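Local atomic coordinates of pectinesterase inhibitor 1 (Arabidopsis thaliana, PDB entry 1X91), a protein that inhibits pectin methylesterases of flowers, siliques and leaves, an activity that requires its N-terminal alpha-hairpin extension. Residues D77-A82 with D110-C115; L70-C75 with K120-V125. The protein carries 1 engineered substitution. All coordinates share one frame; numbering follows the deposited sequence. Where two conformers were deposited one is given.

Contact 1. Residues D77-A82 with D110-C115; sequences DEYESA and DGADTC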
ATOM      1  N   ASP A  77       2.457  10.822   9.850  1.00 16.11           N
ATOM      2  CA  ASP A  77       3.892  10.793   9.603  1.00 16.76           C
ATOM      3  C   ASP A  77       4.222   9.562   8.770  1.00 15.93           C
ATOM      4  O   ASP A  77       5.013   9.665   7.826  1.00 15.58           O
ATOM      5  CB  ASP A  77       4.662  10.802  10.903  1.00 17.42           C
ATOM      6  CG  ASP A  77       4.488  12.089  11.688  1.00 21.80           C
ATOM      7  OD1 ASP A  77       4.041  13.106  11.136  1.00 29.53           O
ATOM      8  OD2 ASP A  77       4.784  12.151  12.878  1.00 27.78           O
ATOM      9  N   GLU A  78       3.652   8.414   9.105  1.00 14.79           N
ATOM     10  CA  GLU A  78       3.937   7.174   8.372  1.00 13.65           C
ATOM     11  C   GLU A  78       3.448   7.273   6.938  1.00 14.06           C
ATOM     12  O   GLU A  78       4.123   6.792   6.014  1.00 13.14           O
ATOM     13  CB  GLU A  78       3.316   5.961   9.062  1.00 13.64           C
ATOM     14  CG  GLU A  78       3.935   5.672  10.432  1.00 15.04           C
ATOM     15  CD  GLU A  78       5.403   5.290  10.358  1.00 19.57           C
ATOM     16  OE1 GLU A  78       5.814   4.675   9.377  1.00 19.51           O
ATOM     17  OE2 GLU A  78       6.176   5.675  11.260  1.00 24.13           O
ATOM     18  N   TYR A  79       2.283   7.881   6.722  1.00 12.02           N
ATOM     19  CA  TYR A  79       1.739   8.016   5.396  1.00 12.64           C
ATOM     20  C   TYR A  79       2.472   9.047   4.536  1.00 12.94           C
ATOM     21  O   TYR A  79       2.591   8.847   3.327  1.00 12.09           O
ATOM     22  CB  TYR A  79       0.211   8.221   5.402  1.00 12.56           C
ATOM     23  CG  TYR A  79      -0.498   6.868   5.460  1.00 13.55           C
ATOM     24  CD1 TYR A  79      -1.134   6.437   6.622  1.00 13.33           C
ATOM     25  CD2 TYR A  79      -0.327   5.922   4.445  1.00 20.19           C
ATOM     26  CE1 TYR A  79      -1.733   5.185   6.697  1.00 13.68           C
ATOM     27  CE2 TYR A  79      -0.903   4.654   4.531  1.00 21.29           C
ATOM     28  CZ  TYR A  79      -1.638   4.320   5.676  1.00 18.13           C
ATOM     29  OH  TYR A  79      -2.231   3.076   5.800  1.00 19.28           O
ATOM     30  N   GLU A  80       2.923  10.154   5.143  1.00 12.59           N
ATOM     31  CA  GLU A  80       3.734  11.106   4.411  1.00 14.14           C
ATOM     32  C   GLU A  80       5.012  10.392   3.874  1.00 12.43           C
ATOM     33  O   GLU A  80       5.369  10.533   2.721  1.00 14.87           O
ATOM     34  CB  GLU A  80       4.058  12.335   5.243  1.00 14.87           C
ATOM     35  CG  GLU A  80       2.823  13.188   5.542  1.00 17.86           C
ATOM     36  CD  GLU A  80       3.114  14.401   6.383  1.00 25.28           C
ATOM     37  OE1 GLU A  80       4.088  14.371   7.165  1.00 27.40           O
ATOM     38  OE2 GLU A  80       2.314  15.349   6.268  1.00 30.23           O
ATOM     39  N   SER A  81       5.598   9.565   4.719  0.50 12.17           N
ATOM     40  CA  SER A  81       6.797   8.815   4.358  0.50 11.90           C
ATOM     41  C   SER A  81       6.443   7.746   3.345  0.50 12.23           C
ATOM     42  O   SER A  81       7.175   7.533   2.376  0.50 11.51           O
ATOM     43  CB  SER A  81       7.431   8.192   5.597  0.50 12.11           C
ATOM     44  OG  SER A  81       8.058   9.198   6.383  0.50 14.89           O
ATOM     45  N   ALA A  82       5.325   7.073   3.549  1.00 11.65           N
ATOM     46  CA  ALA A  82       4.951   6.015   2.624  1.00 10.56           C
ATOM     47  C   ALA A  82       4.693   6.568   1.232  1.00 11.42           C
ATOM     48  O   ALA A  82       5.061   5.959   0.234  1.00 11.62           O
ATOM     49  CB  ALA A  82       3.747   5.273   3.111  1.00 11.84           C
ATOM     50  N   ASP A 110       5.657  -1.048   5.522  1.00 11.82           N
ATOM     51  CA  ASP A 110       5.954  -0.863   6.939  1.00 13.29           C
ATOM     52  C   ASP A 110       5.227   0.352   7.478  1.00 12.56           C
ATOM     53  O   ASP A 110       4.797   0.341   8.653  1.00 13.55           O
ATOM     54  CB  ASP A 110       7.447  -0.644   7.157  1.00 13.87           C
ATOM     55  CG  ASP A 110       8.199  -1.905   7.287  1.00 19.12           C
ATOM     56  OD1 ASP A 110       7.648  -3.014   6.987  1.00 19.40           O
ATOM     57  OD2 ASP A 110       9.380  -1.874   7.704  1.00 19.65           O
ATOM     58  N   GLY A 111       5.057   1.387   6.658  1.00 12.88           N
ATOM     59  CA  GLY A 111       4.301   2.558   7.075  1.00 12.70           C
ATOM     60  C   GLY A 111       2.865   2.205   7.343  1.00 12.49           C
ATOM     61  O   GLY A 111       2.308   2.602   8.399  1.00 12.31           O
ATOM     62  N   ALA A 112       2.205   1.478   6.438  1.00 10.72           N
ATOM     63  CA  ALA A 112       0.847   1.037   6.661  1.00 11.36           C
ATOM     64  C   ALA A 112       0.745   0.129   7.888  1.00 12.80           C
ATOM     65  O   ALA A 112      -0.178   0.285   8.683  1.00 12.92           O
ATOM     66  CB  ALA A 112       0.265   0.378   5.431  1.00 11.13           C
ATOM     67  N   ASP A 113       1.691  -0.783   8.062  1.00 12.86           N
ATOM     68  CA  ASP A 113       1.675  -1.765   9.156  1.00 14.58           C
ATOM     69  C   ASP A 113       1.846  -1.024  10.477  1.00 13.63           C
ATOM     70  O   ASP A 113       1.194  -1.382  11.494  1.00 14.70           O
ATOM     71  CB  ASP A 113       2.814  -2.775   8.970  1.00 15.52           C
ATOM     72  CG  ASP A 113       2.409  -4.239   9.233  1.00 21.68           C
ATOM     73  OD1 ASP A 113       1.271  -4.527   9.672  1.00 20.64           O
ATOM     74  OD2 ASP A 113       3.224  -5.175   8.975  1.00 25.96           O
ATOM     75  N   THR A 114       2.679  -0.007  10.467  1.00 14.37           N
ATOM     76  CA  THR A 114       2.975   0.779  11.673  1.00 14.24           C
ATOM     77  C   THR A 114       1.746   1.583  12.063  1.00 15.88           C
ATOM     78  O   THR A 114       1.392   1.604  13.232  1.00 16.14           O
ATOM     79  CB  THR A 114       4.132   1.715  11.458  1.00 16.10           C
ATOM     80  OG1 THR A 114       5.354   0.986  11.274  1.00 17.43           O
ATOM     81  CG2 THR A 114       4.356   2.627  12.706  1.00 17.60           C
ATOM     82  N   CYS A 115       1.075   2.194  11.087  1.00 14.28           N
ATOM     83  CA  CYS A 115      -0.213   2.831  11.353  1.00 14.48           C
ATOM     84  C   CYS A 115      -1.183   1.863  12.019  1.00 15.91           C
ATOM     85  O   CYS A 115      -1.783   2.185  13.058  1.00 15.98           O
ATOM     86  CB  CYS A 115      -0.808   3.444  10.083  1.00 12.87           C
ATOM     87  SG  CYS A 115      -2.443   4.239  10.429  1.00 16.55           S
TER

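Contact 2. Residues L70-C75 with K120-V125; sequences LAYRSC and KRLRSV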
ATOM      1  N   LEU A  70      -2.595  11.204  19.076  1.00 19.77           N
ATOM      2  CA  LEU A  70      -1.192  10.832  18.952  1.00 20.86           C
ATOM      3  C   LEU A  70      -1.115   9.710  17.936  1.00 20.62           C
ATOM      4  O   LEU A  70      -0.223   9.706  17.063  1.00 22.03           O
ATOM      5  CB  LEU A  70      -0.589  10.381  20.276  1.00 20.76           C
ATOM      6  CG  LEU A  70       0.923  10.129  20.191  1.00 24.36           C
ATOM      7  N   ALA A  71      -2.045   8.778  18.005  1.00 19.00           N
ATOM      8  CA  ALA A  71      -2.048   7.646  17.070  1.00 19.09           C
ATOM      9  C   ALA A  71      -2.238   8.088  15.633  1.00 18.50           C
ATOM     10  O   ALA A  71      -1.515   7.638  14.736  1.00 18.08           O
ATOM     11  CB  ALA A  71      -3.110   6.615  17.431  1.00 19.83           C
ATOM     12  N   TYR A  72      -3.225   8.920  15.383  1.00 17.06           N
ATOM     13  CA  TYR A  72      -3.510   9.382  14.031  1.00 16.33           C
ATOM     14  C   TYR A  72      -2.398  10.293  13.507  1.00 17.36           C
ATOM     15  O   TYR A  72      -2.126  10.285  12.307  1.00 15.12           O
ATOM     16  CB  TYR A  72      -4.901  10.036  13.931  1.00 16.38           C
ATOM     17  CG  TYR A  72      -6.046   9.071  14.195  1.00 15.21           C
ATOM     18  CD1 TYR A  72      -6.065   7.776  13.693  1.00 15.52           C
ATOM     19  CD2 TYR A  72      -7.131   9.452  14.993  1.00 16.00           C
ATOM     20  CE1 TYR A  72      -7.095   6.927  13.947  1.00 14.58           C
ATOM     21  CE2 TYR A  72      -8.148   8.598  15.247  1.00 15.88           C
ATOM     22  CZ  TYR A  72      -8.159   7.338  14.759  1.00 15.19           C
ATOM     23  OH  TYR A  72      -9.209   6.497  15.030  1.00 15.55           O
ATOM     24  N   ARG A  73      -1.769  11.065  14.379  1.00 17.07           N
ATOM     25  CA  ARG A  73      -0.626  11.893  14.001  1.00 18.22           C
ATOM     26  C   ARG A  73       0.579  11.039  13.615  1.00 17.77           C
ATOM     27  O   ARG A  73       1.282  11.375  12.653  1.00 18.81           O
ATOM     28  CB  ARG A  73      -0.226  12.864  15.108  1.00 18.86           C
ATOM     29  CG  ARG A  73      -1.010  14.146  15.125  1.00 21.99           C
ATOM     30  CD  ARG A  73      -0.595  15.059  16.275  1.00 25.54           C
ATOM     31  NE  ARG A  73      -1.364  16.302  16.287  1.00 29.88           N
ATOM     32  N   SER A  74       0.790   9.932  14.335  1.00 17.70           N
ATOM     33  CA  SER A  74       1.807   8.955  13.970  1.00 18.59           C
ATOM     34  C   SER A  74       1.462   8.367  12.586  1.00 17.32           C
ATOM     35  O   SER A  74       2.369   8.160  11.712  1.00 16.61           O
ATOM     36  CB  SER A  74       1.879   7.855  15.016  1.00 19.28           C
ATOM     37  OG  SER A  74       2.688   6.769  14.580  1.00 27.23           O
ATOM     38  N   CYS A  75       0.189   8.087  12.366  1.00 15.96           N
ATOM     39  CA  CYS A  75      -0.271   7.582  11.076  1.00 16.01           C
ATOM     40  C   CYS A  75       0.025   8.614   9.975  1.00 16.61           C
ATOM     41  O   CYS A  75       0.468   8.253   8.887  1.00 14.87           O
ATOM     42  CB  CYS A  75      -1.761   7.203  11.099  1.00 15.56           C
ATOM     43  SG  CYS A  75      -2.140   5.674  11.969  1.00 16.08           S
ATOM     44  N   LYS A 120      -3.977   0.229  17.229  1.00 27.12           N
ATOM     45  CA  LYS A 120      -4.456  -1.051  17.754  1.00 27.66           C
ATOM     46  C   LYS A 120      -4.954  -0.998  19.167  1.00 27.25           C
ATOM     47  O   LYS A 120      -5.819  -1.778  19.527  1.00 28.44           O
ATOM     48  CB  LYS A 120      -3.343  -2.107  17.707  1.00 28.42           C
ATOM     49  CG  LYS A 120      -2.283  -1.951  18.816  1.00 29.62           C
ATOM     50  N   ARG A 121      -4.355  -0.129  19.976  1.00 26.58           N
ATOM     51  CA  ARG A 121      -4.657  -0.034  21.388  1.00 27.05           C
ATOM     52  C   ARG A 121      -5.791   0.922  21.620  1.00 25.31           C
ATOM     53  O   ARG A 121      -6.163   1.152  22.788  1.00 28.17           O
ATOM     54  CG  ARG A 121      -2.294  -0.703  22.340  1.00 38.37           C
ATOM     55  N   LEU A 122      -6.335   1.502  20.536  1.00 22.36           N
ATOM     56  CA  LEU A 122      -7.488   2.372  20.675  1.00 19.96           C
ATOM     57  C   LEU A 122      -8.779   1.575  20.950  1.00 18.06           C
ATOM     58  O   LEU A 122      -9.100   0.585  20.324  1.00 18.40           O
ATOM     59  CB  LEU A 122      -7.644   3.290  19.456  1.00 18.66           C
ATOM     60  CG  LEU A 122      -6.462   4.220  19.124  1.00 19.04           C
ATOM     61  CD1 LEU A 122      -6.744   4.983  17.852  1.00 18.45           C
ATOM     62  CD2 LEU A 122      -6.134   5.185  20.213  1.00 21.79           C
ATOM     63  N   ARG A 123      -9.548   2.059  21.910  1.00 17.63           N
ATOM     64  CA  ARG A 123     -10.822   1.449  22.213  1.00 15.95           C
ATOM     65  C   ARG A 123     -11.829   1.480  21.052  1.00 15.44           C
ATOM     66  O   ARG A 123     -12.574   0.525  20.826  1.00 15.97           O
ATOM     67  CB  ARG A 123     -11.421   2.134  23.421  1.00 16.49           C
ATOM     68  CG  ARG A 123     -12.630   1.430  24.001  1.00 16.72           C
ATOM     69  CD  ARG A 123     -12.388  -0.030  24.363  1.00 17.66           C
ATOM     70  NE  ARG A 123     -13.523  -0.585  25.124  1.00 18.95           N
ATOM     71  CZ  ARG A 123     -13.634  -1.842  25.523  1.00 19.50           C
ATOM     72  NH1 ARG A 123     -12.685  -2.745  25.312  1.00 19.16           N
ATOM     73  NH2 ARG A 123     -14.719  -2.205  26.167  1.00 19.56           N
ATOM     74  N   SER A 124     -11.862   2.611  20.363  1.00 15.09           N
ATOM     75  CA  SER A 124     -12.723   2.840  19.211  1.00 15.96           C
ATOM     76  C   SER A 124     -11.873   3.548  18.184  1.00 16.68           C
ATOM     77  O   SER A 124     -11.133   4.461  18.486  1.00 15.42           O
ATOM     78  CB  SER A 124     -13.984   3.658  19.557  1.00 18.19           C
ATOM     79  OG  SER A 124     -15.060   3.340  18.662  1.00 20.01           O
ATOM     80  N   VAL A 125     -11.961   3.071  16.954  1.00 17.74           N
ATOM     81  CA  VAL A 125     -11.074   3.517  15.908  1.00 17.00           C
ATOM     82  C   VAL A 125     -11.857   3.841  14.645  1.00 16.46           C
ATOM     83  O   VAL A 125     -12.980   3.354  14.450  1.00 16.66           O
ATOM     84  CB  VAL A 125     -10.030   2.437  15.600  1.00 17.77           C
ATOM     85  CG1 VAL A 125     -10.701   1.196  15.040  1.00 19.24           C
ATOM     86  CG2 VAL A 125      -8.961   3.005  14.681  1.00 19.02           C
TER
HETATM   87  O   HOH W   1     -10.018   6.894  17.600  1.00 16.54           O

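Contact 1. Residues D77-A82 with D110-C115
Glu78 lies against Gly111 and Thr114. Glu78 CB sits 3.6 Å from Gly111 O, Glu78 CG reaches Thr114 CG2, and a bend at chi2 (-64°) sets Glu78 CD 3.7 Å from Thr114 CG2. At the tip the two oxygens part: Glu78 OE1 comes to 3.5 Å from Gly111 CA, while OE2 stays beside Thr114 CG2. The Glu78 and Thr114 side chains cross at about a right angle. Thr114 OG1 donates a hydrogen bond to Asp110 O (2.8 Å), which also accepts Thr114 N from the opposite face of the carbonyl plane, while Thr114 CG2, anti to the backbone N, faces Glu78. The segments belong to antiparallel helices of the four-helix bundle, 66-94 and 98-119; the axes of 77-82 and 110-115 approach to 8.6 Å at 169°. So close an approach is consistent with the glycine at position 111, which, with no side chain, faces the Glu78 backbone and Ala82: Glu78 CA and Gly111 CA are 4.8 Å apart. Tyr79 receives Cys115 SG at its ring edge, 3.9 Å from Tyr79 CE1, in a sulfur-aromatic contact beside the disulfide to Cys75. Tyr79 OH lies 3.7 Å from Ala112 CB and is hydrogen-bonded to Ser133 of helix 127-149.

Contact 2. Residues L70-C75 with K120-V125
Ala71 turns its methyl toward the loop 120-125, where Ala71 CB meets Leu122 CD1 at 4.0 Å. One residue on, Tyr72 carries most of the remaining contact. Its CG stands anti to the carbonyl carbon (chi1 -65°), and the ring extends from there until its phenol end reaches the loop. Leu122 CD1 approaches that end obliquely, 4.1 Å from Tyr72 CZ, and thus bridges the tyrosine and Ala71. Val125 comes to the ring edge instead: Val125 CG2, anti to the backbone N, lies 3.5 Å from Tyr72 OH. The hydroxyl therefore sits among hydrocarbon groups, yet it has polar partners. It is hydrogen-bonded to the backbone N of Asp126, the next residue after the segment, and to a water 2.7 Å from Tyr72 OH. The same water donates to Ser124 O at 2.8 Å, linking the phenol to the loop backbone. Leu56, Ile59 and Ile60 of helix 34-62 and Val119 of helix 98-119 also touch the Tyr72 side chain. The loop joining helices 98-119 and 127-149 thus packs by Leu122, Val125 and a water bridge on helix 66-94, at an end of the four-helix bundle of the PMEI family.

In the fold
Both contacts draw on helix 66-94, and the Cys75-Cys115 disulfide joins them directly, with one cysteine in each; their centres are about 13 Å apart. Contact 1 is the more buried, its centre about 9 Å from the chain centre, and pairs two helices of the bundle. Contact 2, with its centre about 19 Å out and only partly buried, sets the same helix against the loop before helix 127-149; along the chain its segments enclose those of contact 1. Direct packing dominates the first, whereas the second adds a water bridge to its apolar contacts. Each has a buried tyrosine touching helix 34-62, its hydroxyl satisfied in the core by a side chain of another helix, but nearer the surface by backbone and water.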